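Local coordinates for protein exoglucanase A (PDB 7CBD) that hydrolyses beta-1,4-glucosidic linkages of cellulose with inversion of anomeric configuration, releasing cellobiose from non-reducing chain ends, here represented by its family 6 catalytic domain, at residues V92-P97 against A105-L110; P242-S247 against A318-N323; T254-S259 against T314-Y319. All blocks are in the same frame, centred on the assembly; numbering follows the deposited sequence.

Contact 1. Residues V92-P97 against A105-L110; sequences VIYDLP and ASNGEL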
loop_
_atom_site.group_PDB
_atom_site.type_symbol
_atom_site.label_atom_id
_atom_site.label_comp_id
_atom_site.label_asym_id
_atom_site.label_seq_id
_atom_site.Cartn_x
_atom_site.Cartn_y
_atom_site.Cartn_z
ATOM N N VAL A 92 -2.692 -9.463 -2.182
ATOM C CA VAL A 92 -3.560 -8.309 -2.418
ATOM C C VAL A 92 -4.732 -8.714 -3.300
ATOM O O VAL A 92 -4.543 -9.196 -4.427
ATOM C CB VAL A 92 -2.816 -7.112 -3.023
ATOM C CG1 VAL A 92 -3.700 -5.866 -2.922
ATOM C CG2 VAL A 92 -1.499 -6.892 -2.303
ATOM N N ILE A 93 -5.935 -8.493 -2.776
ATOM C CA ILE A 93 -7.191 -8.702 -3.480
ATOM C C ILE A 93 -7.553 -7.352 -4.099
ATOM O O ILE A 93 -7.763 -6.370 -3.379
ATOM C CB ILE A 93 -8.269 -9.160 -2.482
ATOM C CG1 ILE A 93 -7.793 -10.387 -1.692
ATOM C CG2 ILE A 93 -9.595 -9.419 -3.176
ATOM C CD1 ILE A 93 -7.459 -11.589 -2.548
ATOM N N TYR A 94 -7.574 -7.275 -5.432
ATOM C CA TYR A 94 -7.609 -5.973 -6.098
ATOM C C TYR A 94 -8.208 -6.095 -7.492
ATOM O O TYR A 94 -7.502 -5.927 -8.494
ATOM C CB TYR A 94 -6.194 -5.382 -6.181
ATOM C CG TYR A 94 -6.083 -3.934 -6.646
ATOM C CD1 TYR A 94 -6.921 -2.945 -6.148
ATOM C CD2 TYR A 94 -5.093 -3.558 -7.548
ATOM C CE1 TYR A 94 -6.801 -1.618 -6.562
ATOM C CE2 TYR A 94 -4.960 -2.249 -7.958
ATOM C CZ TYR A 94 -5.811 -1.282 -7.462
ATOM O OH TYR A 94 -5.657 0.023 -7.883
ATOM N N ASP A 95 -9.518 -6.368 -7.573
ATOM C CA ASP A 95 -10.142 -6.439 -8.889
ATOM C C ASP A 95 -11.627 -6.093 -8.865
ATOM O O ASP A 95 -12.383 -6.604 -9.700
ATOM C CB ASP A 95 -9.921 -7.815 -9.536
ATOM C CG ASP A 95 -9.970 -7.768 -11.053
ATOM O OD1 ASP A 95 -9.837 -6.673 -11.651
ATOM O OD2 ASP A 95 -10.124 -8.856 -11.644
ATOM N N LEU A 96 -12.058 -5.195 -7.975
ATOM C CA LEU A 96 -13.485 -4.906 -7.865
ATOM C C LEU A 96 -14.049 -4.393 -9.188
ATOM O O LEU A 96 -13.355 -3.707 -9.952
ATOM C CB LEU A 96 -13.756 -3.836 -6.812
ATOM C CG LEU A 96 -13.849 -4.341 -5.382
ATOM C CD1 LEU A 96 -13.768 -3.180 -4.424
ATOM C CD2 LEU A 96 -15.108 -5.145 -5.135
ATOM N N PRO A 97 -15.318 -4.678 -9.470
ATOM C CA PRO A 97 -15.990 -3.979 -10.573
ATOM C C PRO A 97 -15.899 -2.475 -10.350
ATOM O O PRO A 97 -16.061 -1.992 -9.230
ATOM C CB PRO A 97 -17.442 -4.474 -10.478
ATOM C CG PRO A 97 -17.346 -5.770 -9.716
ATOM C CD PRO A 97 -16.234 -5.570 -8.737
ATOM N N ALA A 105 -10.168 7.599 -16.023
ATOM C CA ALA A 105 -9.758 6.484 -16.836
ATOM C C ALA A 105 -10.537 5.283 -16.312
ATOM O O ALA A 105 -11.017 5.297 -15.163
ATOM C CB ALA A 105 -8.319 6.162 -16.602
ATOM N N SER A 106 -10.631 4.265 -17.154
ATOM C CA SER A 106 -11.236 2.985 -16.790
ATOM C C SER A 106 -10.090 2.053 -16.410
ATOM O O SER A 106 -9.550 1.328 -17.245
ATOM C CB SER A 106 -12.073 2.436 -17.939
ATOM O OG SER A 106 -13.035 3.386 -18.357
ATOM N N ASN A 107 -9.721 2.076 -15.128
ATOM C CA ASN A 107 -8.533 1.356 -14.685
ATOM C C ASN A 107 -8.809 -0.112 -14.376
ATOM O O ASN A 107 -7.910 -0.945 -14.528
ATOM C CB ASN A 107 -7.924 2.046 -13.463
ATOM C CG ASN A 107 -6.535 1.539 -13.147
ATOM O OD1 ASN A 107 -6.268 1.073 -12.040
ATOM N ND2 ASN A 107 -5.638 1.627 -14.121
ATOM N N GLY A 108 -10.019 -0.455 -13.945
ATOM C CA GLY A 108 -10.334 -1.831 -13.589
ATOM C C GLY A 108 -10.848 -2.620 -14.785
ATOM O O GLY A 108 -11.626 -2.114 -15.590
ATOM N N GLU A 109 -10.405 -3.875 -14.882
ATOM C CA GLU A 109 -10.818 -4.724 -15.997
ATOM C C GLU A 109 -12.289 -5.121 -15.934
ATOM O O GLU A 109 -12.864 -5.465 -16.971
ATOM C CB GLU A 109 -9.941 -5.972 -16.093
ATOM C CG GLU A 109 -10.156 -6.946 -14.948
ATOM C CD GLU A 109 -9.257 -8.166 -15.025
ATOM O OE1 GLU A 109 -8.422 -8.250 -15.952
ATOM O OE2 GLU A 109 -9.390 -9.042 -14.146
ATOM N N LEU A 110 -12.909 -5.097 -14.757
ATOM C CA LEU A 110 -14.314 -5.481 -14.650
ATOM C C LEU A 110 -15.179 -4.234 -14.591
ATOM O O LEU A 110 -14.938 -3.365 -13.739
ATOM C CB LEU A 110 -14.545 -6.318 -13.395
ATOM C CG LEU A 110 -13.798 -7.655 -13.338
ATOM C CD1 LEU A 110 -14.103 -8.383 -12.036
ATOM C CD2 LEU A 110 -14.136 -8.516 -14.559
HETATM O O HOH W 1 -3.729 0.571 -10.168
HETATM O O HOH W 2 -11.743 -4.552 -12.097
HETATM O O HOH W 3 -8.343 -4.661 -13.214
#
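Asp95 and Glu109 meet through their carboxylates, OD2 of Asp95 lying 2.6 Å from OE2 of Glu109. The side chains cross at about a right angle, with the carboxylate planes turned 54° apart. Asp95 sends CG anti to its backbone N (chi1 -154°). Glu109 has CG between its own N and carbonyl carbon (chi1 69°) and is extended beyond it, long enough to bring OE2 across. OE2 accepts a hydrogen bond from Ile57 N.

One water donates to Asp95 OD1 over 3.0 Å and accepts from Glu109 N; a second accepts from Leu110 N and lies 2.8 Å from Leu96 O and near Asp95 OD1, bridging the segments. The buried Leu110, apolar and branched as suits its place, lays CD1 3.4 Å from Asp95 O. Separately, Pro97 CA makes a CA-H...O contact to Leu110 O. Near the predicted proton donor, Asp149, a water donates to both Tyr94 OH and Asn107 OD1, which bond to Asp100 and Arg99 respectively. Thus the two limbs of the loop following strand 87-93, in the largely parallel sheet of the catalytic domain, are joined mainly through water. The close acid oxygens suggest a shared proton, easing repulsion of like charges.

Contact 2. Residues P242-S247 against A318-N323; sequences PLLSDS and AYVDAN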
loop_
_atom_site.group_PDB
_atom_site.type_symbol
_atom_site.label_atom_id
_atom_site.label_comp_id
_atom_site.label_asym_id
_atom_site.label_seq_id
_atom_site.Cartn_x
_atom_site.Cartn_y
_atom_site.Cartn_z
ATOM N N PRO A 242 9.038 13.868 11.516
ATOM C CA PRO A 242 9.819 14.048 12.752
ATOM C C PRO A 242 9.921 15.491 13.213
ATOM O O PRO A 242 10.009 15.746 14.421
ATOM C CB PRO A 242 11.197 13.491 12.376
ATOM C CG PRO A 242 11.260 13.640 10.877
ATOM C CD PRO A 242 9.862 13.367 10.402
ATOM N N LEU A 243 9.941 16.441 12.284
ATOM C CA LEU A 243 10.057 17.846 12.637
ATOM C C LEU A 243 8.695 18.481 12.858
ATOM O O LEU A 243 8.562 19.371 13.705
ATOM C CB LEU A 243 10.849 18.594 11.559
ATOM C CG LEU A 243 12.232 18.010 11.234
ATOM C CD1 LEU A 243 12.919 18.827 10.142
ATOM C CD2 LEU A 243 13.114 17.929 12.479
ATOM N N LEU A 244 7.674 18.005 12.158
ATOM C CA LEU A 244 6.310 18.501 12.315
ATOM C C LEU A 244 5.501 17.526 13.169
ATOM O O LEU A 244 4.511 16.938 12.727
ATOM C CB LEU A 244 5.674 18.711 10.943
ATOM C CG LEU A 244 6.391 19.687 10.005
ATOM C CD1 LEU A 244 5.725 19.719 8.637
ATOM C CD2 LEU A 244 6.428 21.082 10.619
ATOM N N SER A 245 5.948 17.357 14.413
ATOM C CA SER A 245 5.404 16.341 15.303
ATOM C C SER A 245 4.173 16.806 16.064
ATOM O O SER A 245 3.570 16.005 16.788
ATOM C CB SER A 245 6.474 15.890 16.301
ATOM O OG SER A 245 6.859 16.976 17.126
ATOM N N ASP A 246 3.781 18.067 15.924
ATOM C CA ASP A 246 2.649 18.626 16.659
ATOM C C ASP A 246 1.743 19.317 15.645
ATOM O O ASP A 246 1.962 20.481 15.300
ATOM C CB ASP A 246 3.152 19.604 17.717
ATOM C CG ASP A 246 2.031 20.291 18.476
ATOM O OD1 ASP A 246 2.360 21.146 19.326
ATOM O OD2 ASP A 246 0.841 19.982 18.248
ATOM N N SER A 247 0.708 18.612 15.183
ATOM C CA SER A 247 -0.158 19.182 14.159
ATOM C C SER A 247 -1.083 20.269 14.691
ATOM O O SER A 247 -1.801 20.890 13.900
ATOM C CB SER A 247 -0.965 18.089 13.463
ATOM O OG SER A 247 -1.817 17.431 14.381
ATOM N N ALA A 318 6.016 28.551 4.638
ATOM C CA ALA A 318 7.464 28.374 4.604
ATOM C C ALA A 318 7.909 27.392 5.677
ATOM O O ALA A 318 8.790 26.555 5.440
ATOM C CB ALA A 318 8.157 29.727 4.787
ATOM N N TYR A 319 7.300 27.473 6.861
ATOM C CA TYR A 319 7.646 26.560 7.944
ATOM C C TYR A 319 7.334 25.124 7.557
ATOM O O TYR A 319 8.172 24.229 7.715
ATOM C CB TYR A 319 6.875 26.947 9.203
ATOM C CG TYR A 319 7.237 26.146 10.430
ATOM C CD1 TYR A 319 8.309 26.516 11.231
ATOM C CD2 TYR A 319 6.497 25.027 10.800
ATOM C CE1 TYR A 319 8.641 25.790 12.361
ATOM C CE2 TYR A 319 6.820 24.294 11.931
ATOM C CZ TYR A 319 7.895 24.684 12.713
ATOM O OH TYR A 319 8.240 23.971 13.841
ATOM N N VAL A 320 6.118 24.883 7.063
ATOM C CA VAL A 320 5.738 23.525 6.691
ATOM C C VAL A 320 6.581 23.036 5.522
ATOM O O VAL A 320 7.078 21.906 5.533
ATOM C CB VAL A 320 4.227 23.445 6.410
ATOM C CG1 VAL A 320 3.884 22.168 5.647
ATOM C CG2 VAL A 320 3.456 23.527 7.720
ATOM N N ASP A 321 6.783 23.887 4.512
ATOM C CA ASP A 321 7.479 23.440 3.310
ATOM C C ASP A 321 8.958 23.170 3.567
ATOM O O ASP A 321 9.553 22.313 2.902
ATOM C CB ASP A 321 7.273 24.446 2.176
ATOM C CG ASP A 321 5.841 24.452 1.654
ATOM O OD1 ASP A 321 5.074 23.512 1.980
ATOM O OD2 ASP A 321 5.483 25.403 0.921
ATOM N N ALA A 322 9.567 23.874 4.522
ATOM C CA ALA A 322 10.966 23.611 4.838
ATOM C C ALA A 322 11.134 22.398 5.743
ATOM O O ALA A 322 12.196 21.768 5.733
ATOM C CB ALA A 322 11.598 24.834 5.505
ATOM N N ASN A 323 10.109 22.050 6.521
ATOM C CA ASN A 323 10.258 21.073 7.587
ATOM C C ASN A 323 9.565 19.741 7.333
ATOM O O ASN A 323 9.830 18.785 8.072
ATOM C CB ASN A 323 9.796 21.667 8.924
ATOM C CG ASN A 323 10.715 22.770 9.404
ATOM O OD1 ASN A 323 11.935 22.605 9.412
ATOM N ND2 ASN A 323 10.142 23.900 9.796
HETATM O O HOH W 4 7.199 21.617 14.436
HETATM O O HOH W 5 8.973 16.598 9.639
#
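Leu244 and Tyr319 make the closest apolar contact here: the CD2 methyl of the leucine stands 3.5 Å from CE2 of the ring, approaching it obliquely, and the two side chains slide past each other in opposite directions. The same methyl reaches CB of Asn323 at 3.8 Å. The other branch, CD1, turns to the helix backbone and Val320, lying 4.0 Å from Val320 O. A branched, buried leucine fits this place because its two methyls can serve different helix residues. Leu243 adds a second apolar surface, its CB 3.6 Å from Asn323 O, and its side chain crosses that of Asn323 at about a right angle.

Polar groups are met partly by the helix and partly by water. ND2 of Asn323 sits 3.4 Å above the plane of the Tyr319 ring, over its centre, and gives a weak hydrogen bond to Tyr319 O; OD1 accepts from Thr311 N. An amide, with donor and acceptor on one flat head, suits a helix end where both are used. At the ring's edge, Tyr319 OH pairs with a water over 2.6 Å, and that water donates to Leu243 O. A second water donates to Asn323 O and accepts from Leu244 N, so each leucine's backbone is linked to the helix.

This is loop-on-helix packing away from the annotated active-site residues. The 242-247 loop, between strands 228-231 and 250-251, lies against one side of the short helix 316-323. Tyr319 also touches Ile251 of strand 250-251, while Val320 touches Ser259 in the loop beyond strand 254-255.

Contact 3. Residues T254-S259 against T314-Y319; sequences TPIRSS and TDVNAY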
loop_
_atom_site.group_PDB
_atom_site.type_symbol
_atom_site.label_atom_id
_atom_site.label_comp_id
_atom_site.label_asym_id
_atom_site.label_seq_id
_atom_site.Cartn_x
_atom_site.Cartn_y
_atom_site.Cartn_z
ATOM N N THR A 254 -1.565 31.384 13.886
ATOM C CA THR A 254 -1.922 30.710 12.635
ATOM C C THR A 254 -1.562 29.237 12.757
ATOM O O THR A 254 -0.377 28.904 12.966
ATOM C CB THR A 254 -1.215 31.339 11.433
ATOM O OG1 THR A 254 -1.480 32.742 11.417
ATOM C CG2 THR A 254 -1.729 30.730 10.134
ATOM N N PRO A 255 -2.527 28.325 12.655
ATOM C CA PRO A 255 -2.209 26.893 12.772
ATOM C C PRO A 255 -1.386 26.422 11.582
ATOM O O PRO A 255 -1.714 26.715 10.432
ATOM C CB PRO A 255 -3.592 26.223 12.800
ATOM C CG PRO A 255 -4.562 27.336 13.157
ATOM C CD PRO A 255 -3.976 28.568 12.539
ATOM N N ILE A 256 -0.315 25.674 11.858
ATOM C CA ILE A 256 0.463 25.131 10.749
ATOM C C ILE A 256 -0.356 24.167 9.906
ATOM O O ILE A 256 -0.061 23.985 8.720
ATOM C CB ILE A 256 1.813 24.512 11.188
ATOM C CG1 ILE A 256 1.602 23.229 12.007
ATOM C CG2 ILE A 256 2.652 25.550 11.929
ATOM C CD1 ILE A 256 2.862 22.371 12.144
ATOM N N ARG A 257 -1.395 23.546 10.479
ATOM C CA ARG A 257 -2.240 22.662 9.679
ATOM C C ARG A 257 -3.003 23.415 8.593
ATOM O O ARG A 257 -3.443 22.792 7.621
ATOM C CB ARG A 257 -3.208 21.870 10.566
ATOM C CG ARG A 257 -4.248 22.735 11.253
ATOM C CD ARG A 257 -5.215 21.900 12.101
ATOM N NE ARG A 257 -6.167 22.726 12.841
ATOM C CZ ARG A 257 -7.480 22.755 12.615
ATOM N NH1 ARG A 257 -8.012 21.999 11.665
ATOM N NH2 ARG A 257 -8.267 23.541 13.343
ATOM N N SER A 258 -3.148 24.735 8.719
ATOM C CA SER A 258 -3.806 25.523 7.684
ATOM C C SER A 258 -2.906 25.800 6.489
ATOM O O SER A 258 -3.348 26.457 5.541
ATOM C CB SER A 258 -4.325 26.840 8.255
ATOM O OG SER A 258 -3.265 27.735 8.520
ATOM N N SER A 259 -1.664 25.324 6.518
ATOM C CA SER A 259 -0.774 25.438 5.374
ATOM C C SER A 259 -1.401 24.810 4.130
ATOM O O SER A 259 -2.252 23.918 4.205
ATOM C CB SER A 259 0.546 24.726 5.677
ATOM O OG SER A 259 0.334 23.352 5.974
ATOM N N THR A 314 8.454 32.492 10.421
ATOM C CA THR A 314 7.244 33.144 10.909
ATOM C C THR A 314 6.026 32.848 10.043
ATOM O O THR A 314 4.901 33.158 10.453
ATOM C CB THR A 314 7.457 34.665 10.995
ATOM O OG1 THR A 314 7.812 35.184 9.705
ATOM C CG2 THR A 314 8.564 34.998 11.981
ATOM N N ASP A 315 6.228 32.268 8.863
ATOM C CA ASP A 315 5.172 32.024 7.891
ATOM C C ASP A 315 4.857 30.533 7.879
ATOM O O ASP A 315 5.770 29.711 7.743
ATOM C CB ASP A 315 5.653 32.459 6.507
ATOM C CG ASP A 315 4.648 32.166 5.427
ATOM O OD1 ASP A 315 3.681 32.941 5.299
ATOM O OD2 ASP A 315 4.817 31.162 4.707
ATOM N N VAL A 316 3.571 30.181 8.016
ATOM C CA VAL A 316 3.228 28.768 8.205
ATOM C C VAL A 316 3.569 27.940 6.971
ATOM O O VAL A 316 3.981 26.782 7.090
ATOM C CB VAL A 316 1.774 28.549 8.685
ATOM C CG1 VAL A 316 1.516 29.249 10.012
ATOM C CG2 VAL A 316 0.759 28.955 7.629
ATOM N N ASN A 317 3.421 28.510 5.775
ATOM C CA ASN A 317 3.713 27.735 4.573
ATOM C C ASN A 317 5.208 27.512 4.406
ATOM O O ASN A 317 5.640 26.402 4.081
ATOM C CB ASN A 317 3.105 28.407 3.346
ATOM C CG ASN A 317 1.654 28.058 3.174
ATOM O OD1 ASN A 317 1.311 26.894 2.969
ATOM N ND2 ASN A 317 0.782 29.051 3.299
ATOM N N ALA A 318 6.016 28.551 4.638
ATOM C CA ALA A 318 7.464 28.374 4.604
ATOM C C ALA A 318 7.909 27.392 5.677
ATOM O O ALA A 318 8.790 26.555 5.440
ATOM C CB ALA A 318 8.157 29.727 4.787
ATOM N N TYR A 319 7.300 27.473 6.861
ATOM C CA TYR A 319 7.646 26.560 7.944
ATOM C C TYR A 319 7.334 25.124 7.557
ATOM O O TYR A 319 8.172 24.229 7.715
ATOM C CB TYR A 319 6.875 26.947 9.203
ATOM C CG TYR A 319 7.237 26.146 10.430
ATOM C CD1 TYR A 319 8.309 26.516 11.231
ATOM C CD2 TYR A 319 6.497 25.027 10.800
ATOM C CE1 TYR A 319 8.641 25.790 12.361
ATOM C CE2 TYR A 319 6.820 24.294 11.931
ATOM C CZ TYR A 319 7.895 24.684 12.713
ATOM O OH TYR A 319 8.240 23.971 13.841
HETATM O O HOH W 6 1.927 32.753 11.158
HETATM O O HOH W 7 -1.968 28.588 4.140
#
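Val316 lays its CG1 methyl against Thr254, 3.6 Å from the threonine CG2 and 3.5 Å from Thr254 O, the two side chains crossing at about a right angle. The setting is a small beta-hairpin of strand 250-251 and a weakly bonded second strand, about 254-255, continued by a 3-10 turn at 256-258, with the first turn of helix 316-323 packed against it. The torsion of Val316 (chi1 -59°) puts CG1 anti to its carbonyl carbon; CG2 comes within 4.0 Å of the same threonine methyl. A beta-branched valine thus offers two methyls close to the helix backbone, and threonine answers with a methyl while its OG1 donates weakly to a water that in turn donates to Thr314 O.

Ile256 follows at the start of the 3-10 turn. Its CG2 methyl approaches CD2 of Tyr319 obliquely at 4.0 Å, and the residue also touches Ile251 of the hairpin and Val320 of the helix, so a bulky apolar side chain is well placed between them.

Each side secures its own backbone. Asp315 is the N-cap: its OD2 accepts from Ala318 N, which would otherwise lack a partner in the first helical turn. In and just after the 3-10 turn, Pro255 O takes bonds from both N and OG of Ser258, and Ile256 O likewise from N and OG of Ser259; short serines can fold back in this way.

Asn317 closes the other margin. Its OD1 accepts from Lys260 N and lies 3.5 Å from Ser259 CA, while its ND2 donates over 2.9 Å to a water that in turn donates to Ser258 O.

Overall arrangement
All three contacts lie in the family 6 catalytic domain. Contact 1 is near the predicted active site; contacts 2 and 3 are away from it, their centres about 36 and 39 Å from that of contact 1. Contacts 2 and 3 are neighbours, with centres about 9 Å apart: both use helix 316-323, share Tyr319 and touch each other, whereas contact 1 joins two limbs of one loop. Contact 2 is buried, while contacts 1 and 3 are only partly so. The chemistry follows: acids and bridging waters near the active site, but mainly methyl packing on the outlying helix, with water at its margins.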